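Local coordinates for protein thymine dioxygenase (Neurospora crassa, PDB 5C3Q) that probably hydroxylates the methyl group of thymine in an iron- and 2-oxoglutarate-dependent reaction, and here holds thymine, 2-oxoglutarate and a nickel ion, at residues V81-T84 / A88-G91; Y123-E128 / H133-P138; G232-V235 / Q241-D244. All coordinates share one frame; numbering follows the deposited sequence.

How the contacts relate
Two neighbouring contacts and one distant one illustrate how an active site can be approached from opposite sides of a chain. Contacts 1 and 2 follow each other in sequence, centres about 7 Å apart, and touch: Gly91 N is 2.8 Å from Glu124 O, and the Arg90 guanidinium reaches the carbonyl of Arg127. Contact 3 lies across the centre of the chain, about 29 Å from contact 1 and 30 Å from contact 2, centre to centre. The side chain of Asn89 in contact 1 is about 3 Å from thymine, and that of Leu233 in contact 3 about 4 Å from 2-oxoglutarate. Glu124 of contact 2 is salt-bridged to Arg192, which lines both ligands' pockets.

Contact 1 (V81-T84 / A88-G91); sequences VGWT and ANRG
Trp83 and Asn89 make the one direct hydrogen bond between 81-84 and 88-91: NE1 of Trp83 donates to OD1 of Asn89 over 3.1 Å. The oxygen sits in the indole plane, at the ring's edge, and receives the N-H on a lone pair, while the amide as a whole is turned 85° from the ring. With CG anti to the backbone N (chi1 -160°), the Asn89 amide comes round to the tryptophan although its CB sets off in the other direction. ND2 donates to O2 of the bound thymine, so Trp83 is a second-shell residue, placed to set which way round the substrate-binding amide is turned.

Backbone contacts are close as well. The CA-H of Trp83 points almost straight at Arg90 O, 3.3 Å from the CA, with 175° at the hydrogen. Val81 O approaches Gly91 CA to 3.3 Å, an approach permitted by the lack of a side chain at Gly91.

Two waters complete the join. The first accepts from Thr84 N (2.8 Å) and Arg90 N (3.1 Å) and lies over one face of the indole, toward its rim. The second donates to Arg90 O and is hydrogen-bonded to Thr84 OG1 at 2.7 Å. Arg90 starts away from 81-84; its NH1 donates to Ala88 O and its NH2 forms a salt bridge with Glu130.

Both segments belong to the loop between helix 75-79 and strand 91-93, and Gly91 opens that strand, an outer one of the large sheet, pairing with Glu124 of strand 121-125.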
ATOM      1  N   VAL A  81       8.331  13.724  15.803  1.00 34.76           N
ATOM      2  CA  VAL A  81       7.813  12.355  15.767  1.00 33.31           C
ATOM      3  C   VAL A  81       8.355  11.636  14.532  1.00 32.28           C
ATOM      4  O   VAL A  81       7.635  10.911  13.836  1.00 31.18           O
ATOM      5  CB  VAL A  81       6.267  12.324  15.837  1.00 33.19           C
ATOM      6  CG1 VAL A  81       5.803  12.836  17.194  1.00 34.08           C
ATOM      7  CG2 VAL A  81       5.620  13.137  14.719  1.00 32.89           C
ATOM      8  N   GLY A  82       9.651  11.831  14.294  1.00 31.83           N
ATOM      9  CA  GLY A  82      10.315  11.327  13.108  1.00 31.50           C
ATOM     10  C   GLY A  82      10.493   9.820  13.077  1.00 30.76           C
ATOM     11  O   GLY A  82      10.625   9.168  14.112  1.00 31.22           O
ATOM     12  N   TRP A  83      10.481   9.278  11.864  1.00 29.73           N
ATOM     13  CA  TRP A  83      10.817   7.884  11.601  1.00 28.82           C
ATOM     14  C   TRP A  83      12.227   7.643  12.112  1.00 29.11           C
ATOM     15  O   TRP A  83      13.122   8.449  11.860  1.00 29.16           O
ATOM     16  CB  TRP A  83      10.754   7.634  10.090  1.00 28.03           C
ATOM     17  CG  TRP A  83      10.646   6.206   9.640  1.00 27.22           C
ATOM     18  CD1 TRP A  83       9.494   5.503   9.423  1.00 26.90           C
ATOM     19  CD2 TRP A  83      11.722   5.328   9.281  1.00 27.10           C
ATOM     20  NE1 TRP A  83       9.786   4.240   8.973  1.00 26.26           N
ATOM     21  CE2 TRP A  83      11.146   4.105   8.875  1.00 26.60           C
ATOM     22  CE3 TRP A  83      13.117   5.455   9.269  1.00 27.50           C
ATOM     23  CZ2 TRP A  83      11.914   3.012   8.468  1.00 26.70           C
ATOM     24  CZ3 TRP A  83      13.882   4.369   8.866  1.00 27.54           C
ATOM     25  CH2 TRP A  83      13.276   3.163   8.468  1.00 27.11           C
ATOM     26  N   THR A  84      12.426   6.548  12.841  1.00 29.12           N
ATOM     27  CA  THR A  84      13.720   6.273  13.460  1.00 29.86           C
ATOM     28  C   THR A  84      14.447   5.131  12.766  1.00 29.49           C
ATOM     29  O   THR A  84      15.409   5.361  12.040  1.00 30.20           O
ATOM     30  CB  THR A  84      13.566   5.951  14.956  1.00 30.39           C
ATOM     31  OG1 THR A  84      12.602   4.903  15.125  1.00 29.76           O
ATOM     32  CG2 THR A  84      13.114   7.193  15.723  1.00 31.06           C
ATOM     33  N   ALA A  88      11.412  -0.488  13.773  1.00 26.27           N
ATOM     34  CA  ALA A  88      10.232   0.197  14.308  1.00 25.77           C
ATOM     35  C   ALA A  88       9.253   0.521  13.178  1.00 24.82           C
ATOM     36  O   ALA A  88       8.051   0.245  13.277  1.00 24.18           O
ATOM     37  CB  ALA A  88      10.640   1.477  15.018  1.00 26.25           C
ATOM     38  N   ASN A  89       9.786   1.118  12.114  1.00 24.13           N
ATOM     39  CA  ASN A  89       9.013   1.498  10.925  1.00 23.55           C
ATOM     40  C   ASN A  89       7.807   2.387  11.252  1.00 23.41           C
ATOM     41  O   ASN A  89       6.718   2.201  10.715  1.00 22.78           O
ATOM     42  CB  ASN A  89       8.571   0.246  10.155  1.00 23.17           C
ATOM     43  CG  ASN A  89       8.200   0.543   8.712  1.00 22.65           C
ATOM     44  OD1 ASN A  89       8.634   1.541   8.141  1.00 22.79           O
ATOM     45  ND2 ASN A  89       7.394  -0.328   8.115  1.00 22.17           N
ATOM     46  N   ARG A  90       8.014   3.346  12.147  1.00 23.85           N
ATOM     47  CA  ARG A  90       6.940   4.221  12.618  1.00 24.33           C
ATOM     48  C   ARG A  90       7.412   5.661  12.667  1.00 25.01           C
ATOM     49  O   ARG A  90       8.562   5.934  13.026  1.00 25.23           O
ATOM     50  CB  ARG A  90       6.484   3.807  14.021  1.00 24.67           C
ATOM     51  CG  ARG A  90       5.693   2.507  14.100  1.00 24.41           C
ATOM     52  CD  ARG A  90       5.770   1.948  15.513  1.00 24.97           C
ATOM     53  NE  ARG A  90       4.814   0.872  15.788  1.00 24.97           N
ATOM     54  CZ  ARG A  90       5.034  -0.431  15.603  1.00 25.05           C
ATOM     55  NH1 ARG A  90       6.175  -0.876  15.087  1.00 24.98           N
ATOM     56  NH2 ARG A  90       4.084  -1.304  15.922  1.00 25.67           N
ATOM     57  N   GLY A  91       6.516   6.583  12.325  1.00 25.26           N
ATOM     58  CA  GLY A  91       6.786   8.004  12.468  1.00 26.03           C
ATOM     59  C   GLY A  91       6.871   8.769  11.164  1.00 26.15           C
ATOM     60  O   GLY A  91       6.578   8.240  10.083  1.00 25.60           O
TER
HETATM   61  O   HOH W   1      10.916   4.248  12.442  1.00 33.39           O
HETATM   62  O   HOH W   2       9.900   5.053  15.431  1.00 44.27           O

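Contact 2 (Y123-E128 / H133-P138); sequences YEIGRE and HPNPWP. With EDO (1,2-ethanediol), chain I.
Asn135 reads both polar groups of Gly126 with a single amide. Its OD1 accepts from Gly126 N at 2.9 Å, and its ND2 donates to Gly126 O at 2.8 Å, the oxygen lying close to the amide plane although the nitrogen stands above the plane of the Gly126 carbonyl. The second N-H of the same ND2 goes to Glu128 OE1, 3.1 Å away. These three bonds fix the rotation of the amide, and OD1 has a further, weak bond from Arg90 NE.

Trp137 converges on the same carboxylate oxygen. Its NE1 donates to Glu128 OE1 over 2.9 Å, in the plane of the indole, whereas the carboxylate is turned 88° from the ring. Both donors reach OE1 from one face of the carboxylate, and the bend of the Glu128 chain at chi2 (-82°) brings that oxygen back to them. The other oxygen, OE2, is bonded to Asn152 of helix 147-173. At the far end of the indole, CH2 of Trp137 packs against CG2 of Ile125 (3.7 Å), and Asn135 CB rests over one ring face.

Tyr123 holds the turn between Asn135 and Trp137. Its hydroxyl donates to Pro136 O at 2.7 Å, approaching from above the carbonyl plane, while the carbonyl lies at the edge of the phenol. On the strand's other side, Glu124 OE1 forms a salt bridge with Arg192 NE, and O1 of a 1,2-ethanediol, probably from the crystallisation liquor, donates to Glu124 OE2 at 2.8 Å.

Pro136 is the centre of an inverse gamma turn, closed by a weak bond from Trp137 N to Asn135 O. The loop thus folds back on the end of strand 121-125 in the large sheet, beside strand 190-200, which carries Arg192 of the ligand pocket.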
ATOM      1  N   TYR A 123       3.580   9.674   7.261  1.00 23.78           N
ATOM      2  CA  TYR A 123       3.557   9.387   8.679  1.00 23.91           C
ATOM      3  C   TYR A 123       3.019   7.973   8.866  1.00 23.42           C
ATOM      4  O   TYR A 123       1.903   7.660   8.438  1.00 23.23           O
ATOM      5  CB  TYR A 123       2.685  10.404   9.410  1.00 24.74           C
ATOM      6  CG  TYR A 123       2.611  10.164  10.898  1.00 25.14           C
ATOM      7  CD1 TYR A 123       3.676  10.498  11.731  1.00 25.62           C
ATOM      8  CD2 TYR A 123       1.480   9.597  11.473  1.00 25.12           C
ATOM      9  CE1 TYR A 123       3.613  10.278  13.096  1.00 26.19           C
ATOM     10  CE2 TYR A 123       1.409   9.372  12.834  1.00 25.78           C
ATOM     11  CZ  TYR A 123       2.475   9.713  13.642  1.00 26.19           C
ATOM     12  OH  TYR A 123       2.396   9.483  14.996  1.00 27.24           O
ATOM     13  N   GLU A 124       3.814   7.127   9.514  1.00 23.58           N
ATOM     14  CA  GLU A 124       3.492   5.712   9.649  1.00 23.64           C
ATOM     15  C   GLU A 124       3.157   5.294  11.083  1.00 24.04           C
ATOM     16  O   GLU A 124       3.857   5.647  12.039  1.00 23.37           O
ATOM     17  CB  GLU A 124       4.629   4.881   9.076  1.00 23.93           C
ATOM     18  CG  GLU A 124       4.652   4.959   7.554  1.00 23.93           C
ATOM     19  CD  GLU A 124       5.953   4.502   6.941  1.00 24.45           C
ATOM     20  OE1 GLU A 124       5.901   3.758   5.933  1.00 24.76           O
ATOM     21  OE2 GLU A 124       7.023   4.895   7.447  1.00 25.40           O
ATOM     22  N   ILE A 125       2.071   4.537  11.195  1.00 24.08           N
ATOM     23  CA  ILE A 125       1.516   4.081  12.458  1.00 25.07           C
ATOM     24  C   ILE A 125       1.459   2.557  12.430  1.00 24.88           C
ATOM     25  O   ILE A 125       0.937   1.981  11.476  1.00 23.84           O
ATOM     26  CB  ILE A 125       0.083   4.635  12.642  1.00 25.63           C
ATOM     27  CG1 ILE A 125       0.108   6.160  12.779  1.00 26.77           C
ATOM     28  CG2 ILE A 125      -0.598   4.013  13.852  1.00 26.36           C
ATOM     29  CD1 ILE A 125      -1.175   6.829  12.323  1.00 27.09           C
ATOM     30  N   GLY A 126       2.003   1.916  13.463  1.00 25.43           N
ATOM     31  CA  GLY A 126       1.919   0.460  13.622  1.00 25.76           C
ATOM     32  C   GLY A 126       0.879   0.122  14.668  1.00 26.90           C
ATOM     33  O   GLY A 126       0.225   1.020  15.200  1.00 27.38           O
ATOM     34  N   ARG A 127       0.711  -1.160  14.975  1.00 27.79           N
ATOM     35  CA  ARG A 127      -0.213  -1.539  16.040  1.00 29.22           C
ATOM     36  C   ARG A 127       0.312  -1.035  17.383  1.00 30.01           C
ATOM     37  O   ARG A 127       1.511  -1.083  17.649  1.00 29.52           O
ATOM     38  CB  ARG A 127      -0.491  -3.043  16.079  1.00 29.62           C
ATOM     39  CG  ARG A 127       0.689  -3.928  16.419  1.00 30.24           C
ATOM     40  CD  ARG A 127       0.211  -5.346  16.667  1.00 30.87           C
ATOM     41  NE  ARG A 127       1.335  -6.272  16.775  1.00 31.27           N
ATOM     42  CZ  ARG A 127       1.799  -6.804  17.905  1.00 32.12           C
ATOM     43  NH1 ARG A 127       1.243  -6.531  19.079  1.00 33.01           N
ATOM     44  NH2 ARG A 127       2.833  -7.635  17.851  1.00 32.72           N
ATOM     45  N   GLU A 128      -0.607  -0.550  18.208  1.00 31.61           N
ATOM     46  CA  GLU A 128      -0.283   0.126  19.460  1.00 33.28           C
ATOM     47  C   GLU A 128       0.527  -0.700  20.447  1.00 33.80           C
ATOM     48  O   GLU A 128       1.389  -0.163  21.142  1.00 35.20           O
ATOM     49  CB  GLU A 128      -1.572   0.567  20.156  1.00 35.04           C
ATOM     50  CG  GLU A 128      -2.167   1.843  19.598  1.00 36.02           C
ATOM     51  CD  GLU A 128      -1.502   3.086  20.158  1.00 37.11           C
ATOM     52  OE1 GLU A 128      -0.332   3.355  19.807  1.00 37.41           O
ATOM     53  OE2 GLU A 128      -2.159   3.808  20.941  1.00 38.86           O
ATOM     54  N   HIS A 133       8.173  -1.299  20.373  1.00 30.62           N
ATOM     55  CA  HIS A 133       8.019  -0.383  19.239  1.00 30.10           C
ATOM     56  C   HIS A 133       6.804   0.532  19.390  1.00 30.21           C
ATOM     57  O   HIS A 133       5.826   0.389  18.652  1.00 29.49           O
ATOM     58  CB  HIS A 133       7.872  -1.163  17.929  1.00 29.47           C
ATOM     59  CG  HIS A 133       9.021  -2.066  17.618  1.00 30.01           C
ATOM     60  ND1 HIS A 133      10.333  -1.647  17.649  1.00 30.53           N
ATOM     61  CD2 HIS A 133       9.049  -3.362  17.227  1.00 29.80           C
ATOM     62  CE1 HIS A 133      11.121  -2.651  17.309  1.00 30.50           C
ATOM     63  NE2 HIS A 133      10.367  -3.703  17.047  1.00 31.07           N
ATOM     64  N   PRO A 134       6.864   1.491  20.325  1.00 30.73           N
ATOM     65  CA  PRO A 134       5.733   2.405  20.513  1.00 30.93           C
ATOM     66  C   PRO A 134       5.563   3.401  19.361  1.00 30.09           C
ATOM     67  O   PRO A 134       6.551   3.830  18.772  1.00 29.94           O
ATOM     68  CB  PRO A 134       6.096   3.148  21.802  1.00 31.84           C
ATOM     69  CG  PRO A 134       7.584   3.093  21.863  1.00 32.02           C
ATOM     70  CD  PRO A 134       7.972   1.778  21.257  1.00 31.61           C
ATOM     71  N   ASN A 135       4.318   3.759  19.055  1.00 29.54           N
ATOM     72  CA  ASN A 135       4.029   4.770  18.036  1.00 29.59           C
ATOM     73  C   ASN A 135       4.380   6.168  18.542  1.00 30.53           C
ATOM     74  O   ASN A 135       3.982   6.533  19.648  1.00 31.64           O
ATOM     75  CB  ASN A 135       2.547   4.736  17.645  1.00 29.19           C
ATOM     76  CG  ASN A 135       2.191   3.531  16.794  1.00 28.32           C
ATOM     77  OD1 ASN A 135       2.930   3.165  15.882  1.00 27.62           O
ATOM     78  ND2 ASN A 135       1.053   2.912  17.086  1.00 28.56           N
ATOM     79  N   PRO A 136       5.128   6.955  17.742  1.00 30.60           N
ATOM     80  CA  PRO A 136       5.438   8.327  18.154  1.00 31.52           C
ATOM     81  C   PRO A 136       4.295   9.289  17.818  1.00 31.91           C
ATOM     82  O   PRO A 136       4.344   9.986  16.804  1.00 32.33           O
ATOM     83  CB  PRO A 136       6.698   8.652  17.349  1.00 31.24           C
ATOM     84  CG  PRO A 136       6.550   7.849  16.099  1.00 30.27           C
ATOM     85  CD  PRO A 136       5.778   6.606  16.464  1.00 30.05           C
ATOM     86  N   TRP A 137       3.271   9.312  18.665  1.00 32.31           N
ATOM     87  CA  TRP A 137       2.099  10.153  18.428  1.00 32.73           C
ATOM     88  C   TRP A 137       2.436  11.617  18.699  1.00 34.24           C
ATOM     89  O   TRP A 137       3.193  11.910  19.622  1.00 34.53           O
ATOM     90  CB  TRP A 137       0.941   9.737  19.331  1.00 32.49           C
ATOM     91  CG  TRP A 137       0.433   8.352  19.090  1.00 31.78           C
ATOM     92  CD1 TRP A 137       0.664   7.251  19.859  1.00 31.73           C
ATOM     93  CD2 TRP A 137      -0.413   7.923  18.016  1.00 30.66           C
ATOM     94  NE1 TRP A 137       0.015   6.160  19.331  1.00 31.19           N
ATOM     95  CE2 TRP A 137      -0.650   6.544  18.198  1.00 30.47           C
ATOM     96  CE3 TRP A 137      -0.990   8.569  16.916  1.00 30.47           C
ATOM     97  CZ2 TRP A 137      -1.441   5.797  17.319  1.00 30.08           C
ATOM     98  CZ3 TRP A 137      -1.776   7.826  16.041  1.00 29.94           C
ATOM     99  CH2 TRP A 137      -1.994   6.452  16.250  1.00 29.83           C
ATOM    100  N   PRO A 138       1.875  12.542  17.900  1.00 35.20           N
ATOM    101  CA  PRO A 138       2.086  13.961  18.168  1.00 37.02           C
ATOM    102  C   PRO A 138       1.185  14.427  19.307  1.00 38.93           C
ATOM    103  O   PRO A 138       0.229  13.733  19.652  1.00 38.61           O
ATOM    104  CB  PRO A 138       1.674  14.622  16.855  1.00 36.54           C
ATOM    105  CG  PRO A 138       0.612  13.726  16.315  1.00 35.65           C
ATOM    106  CD  PRO A 138       0.931  12.332  16.788  1.00 35.05           C
TER
HETATM  107  C1  EDO I 405       9.658   5.618   5.939  1.00 42.02           C
HETATM  108  O1  EDO I 405       8.521   5.308   5.129  1.00 40.80           O
HETATM  109  C2  EDO I 405      10.737   6.290   5.103  1.00 41.97           C
HETATM  110  O2  EDO I 405      11.598   5.319   4.500  1.00 43.13           O
HETATM  111  O   HOH W   3       3.133   0.706  18.823  1.00 44.14           O
HETATM  112  O   HOH W   4       2.223   2.751  20.814  1.00 35.01           O

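Contact 3 (G232-V235 / Q241-D244); sequences GLQV and QFID
Gln234 and Asp244 lie side by side across a beta hairpin in the four-stranded antiparallel sheet of the double-stranded beta-helix fold, with strand 242-244 at its edge; their side chains point the same way. The extended Gln234 chain (chi2 -171°) carries its amide level with the carboxylate, whose plane is turned 45° from it. On the other flank, the amide and the Phe242 ring have planes only 8° apart, yet the two side chains cross at about a right angle: the touch is OE1 of Gln234 against CB of Phe242 at 3.4 Å, not a stack over the ring. Arg274 of the adjoining strand ties this group together, donating to Gln234 OE1 and making a cation-pi contact with Phe242.

Val235 and Ile243 are an antiparallel hydrogen-bonded pair, with Val235 N to Ile243 O at 2.8 Å and Ile243 N to Val235 O at 2.9 Å. Their side chains share the opposite sheet face from Gln234 and Asp244, and both touch Leu13. Leu233, just before Gln234 in the strand, touches 2-oxoglutarate. Gln234 NE2 donates nearly straight, in its amide plane, to Asp244 OD1 at 3.0 Å, the oxygen being met from above the carboxylate plane.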
ATOM      1  N   GLY A 232      -2.706  10.114 -10.554  1.00 24.45           N
ATOM      2  CA  GLY A 232      -1.247  10.035 -10.551  1.00 23.81           C
ATOM      3  C   GLY A 232      -0.710   8.631 -10.331  1.00 22.64           C
ATOM      4  O   GLY A 232       0.409   8.328 -10.741  1.00 22.30           O
ATOM      5  N   LEU A 233      -1.498   7.777  -9.680  1.00 22.05           N
ATOM      6  CA  LEU A 233      -1.109   6.385  -9.455  1.00 21.00           C
ATOM      7  C   LEU A 233      -1.095   5.620 -10.775  1.00 20.85           C
ATOM      8  O   LEU A 233      -2.035   5.709 -11.562  1.00 20.89           O
ATOM      9  CB  LEU A 233      -2.057   5.700  -8.469  1.00 20.86           C
ATOM     10  CG  LEU A 233      -1.812   4.204  -8.226  1.00 20.42           C
ATOM     11  CD1 LEU A 233      -0.472   3.958  -7.555  1.00 20.33           C
ATOM     12  CD2 LEU A 233      -2.937   3.611  -7.396  1.00 20.65           C
ATOM     13  N   GLN A 234      -0.025   4.864 -11.003  1.00 20.55           N
ATOM     14  CA  GLN A 234       0.133   4.091 -12.228  1.00 20.82           C
ATOM     15  C   GLN A 234       0.611   2.691 -11.901  1.00 20.58           C
ATOM     16  O   GLN A 234       1.407   2.497 -10.986  1.00 20.15           O
ATOM     17  CB  GLN A 234       1.122   4.762 -13.180  1.00 21.23           C
ATOM     18  CG  GLN A 234       0.682   6.126 -13.678  1.00 21.88           C
ATOM     19  CD  GLN A 234       1.580   6.671 -14.777  1.00 22.43           C
ATOM     20  OE1 GLN A 234       2.790   6.443 -14.781  1.00 22.38           O
ATOM     21  NE2 GLN A 234       0.990   7.406 -15.709  1.00 23.14           N
ATOM     22  N   VAL A 235       0.105   1.721 -12.652  1.00 20.91           N
ATOM     23  CA  VAL A 235       0.418   0.317 -12.447  1.00 20.93           C
ATOM     24  C   VAL A 235       1.035  -0.198 -13.743  1.00 21.88           C
ATOM     25  O   VAL A 235       0.544   0.112 -14.829  1.00 22.16           O
ATOM     26  CB  VAL A 235      -0.858  -0.480 -12.108  1.00 20.76           C
ATOM     27  CG1 VAL A 235      -0.567  -1.971 -11.982  1.00 20.66           C
ATOM     28  CG2 VAL A 235      -1.493   0.052 -10.832  1.00 20.44           C
ATOM     29  N   GLN A 241       4.339  -1.142 -19.720  1.00 28.45           N
ATOM     30  CA  GLN A 241       3.987   0.276 -19.759  1.00 28.90           C
ATOM     31  C   GLN A 241       3.195   0.643 -18.521  1.00 27.25           C
ATOM     32  O   GLN A 241       2.328  -0.121 -18.085  1.00 25.73           O
ATOM     33  CB  GLN A 241       3.125   0.587 -20.979  1.00 30.76           C
ATOM     34  CG  GLN A 241       3.702   0.133 -22.303  1.00 32.97           C
ATOM     35  CD  GLN A 241       4.745   1.086 -22.832  1.00 34.47           C
ATOM     36  OE1 GLN A 241       5.767   1.321 -22.184  1.00 35.30           O
ATOM     37  NE2 GLN A 241       4.499   1.641 -24.018  1.00 35.83           N
ATOM     38  N   PHE A 242       3.473   1.823 -17.974  1.00 26.13           N
ATOM     39  CA  PHE A 242       2.726   2.320 -16.823  1.00 25.43           C
ATOM     40  C   PHE A 242       1.362   2.845 -17.262  1.00 25.24           C
ATOM     41  O   PHE A 242       1.267   3.691 -18.152  1.00 25.34           O
ATOM     42  CB  PHE A 242       3.514   3.403 -16.084  1.00 25.47           C
ATOM     43  CG  PHE A 242       4.588   2.855 -15.186  1.00 24.83           C
ATOM     44  CD1 PHE A 242       4.256   2.278 -13.969  1.00 24.12           C
ATOM     45  CD2 PHE A 242       5.923   2.900 -15.564  1.00 25.11           C
ATOM     46  CE1 PHE A 242       5.237   1.762 -13.138  1.00 24.25           C
ATOM     47  CE2 PHE A 242       6.909   2.389 -14.735  1.00 25.05           C
ATOM     48  CZ  PHE A 242       6.566   1.817 -13.521  1.00 24.26           C
ATOM     49  N   ILE A 243       0.315   2.321 -16.632  1.00 24.37           N
ATOM     50  CA  ILE A 243      -1.063   2.659 -16.955  1.00 24.64           C
ATOM     51  C   ILE A 243      -1.687   3.384 -15.773  1.00 24.41           C
ATOM     52  O   ILE A 243      -1.488   2.985 -14.624  1.00 22.99           O
ATOM     53  CB  ILE A 243      -1.880   1.383 -17.244  1.00 24.54           C
ATOM     54  CG1 ILE A 243      -1.215   0.549 -18.348  1.00 24.80           C
ATOM     55  CG2 ILE A 243      -3.320   1.728 -17.594  1.00 25.14           C
ATOM     56  CD1 ILE A 243      -1.032   1.258 -19.677  1.00 25.64           C
ATOM     57  N   ASP A 244      -2.454   4.434 -16.066  1.00 25.20           N
ATOM     58  CA  ASP A 244      -3.142   5.205 -15.031  1.00 25.85           C
ATOM     59  C   ASP A 244      -4.173   4.369 -14.275  1.00 25.48           C
ATOM     60  O   ASP A 244      -5.046   3.760 -14.880  1.00 25.82           O
ATOM     61  CB  ASP A 244      -3.835   6.426 -15.644  1.00 27.06           C
ATOM     62  CG  ASP A 244      -2.851   7.484 -16.105  1.00 28.05           C
ATOM     63  OD1 ASP A 244      -1.921   7.807 -15.341  1.00 28.29           O
ATOM     64  OD2 ASP A 244      -3.010   7.998 -17.229  1.00 29.73           O
TER
HETATM   65  O   HOH W   5      -3.161   8.181 -12.590  1.00 29.18           O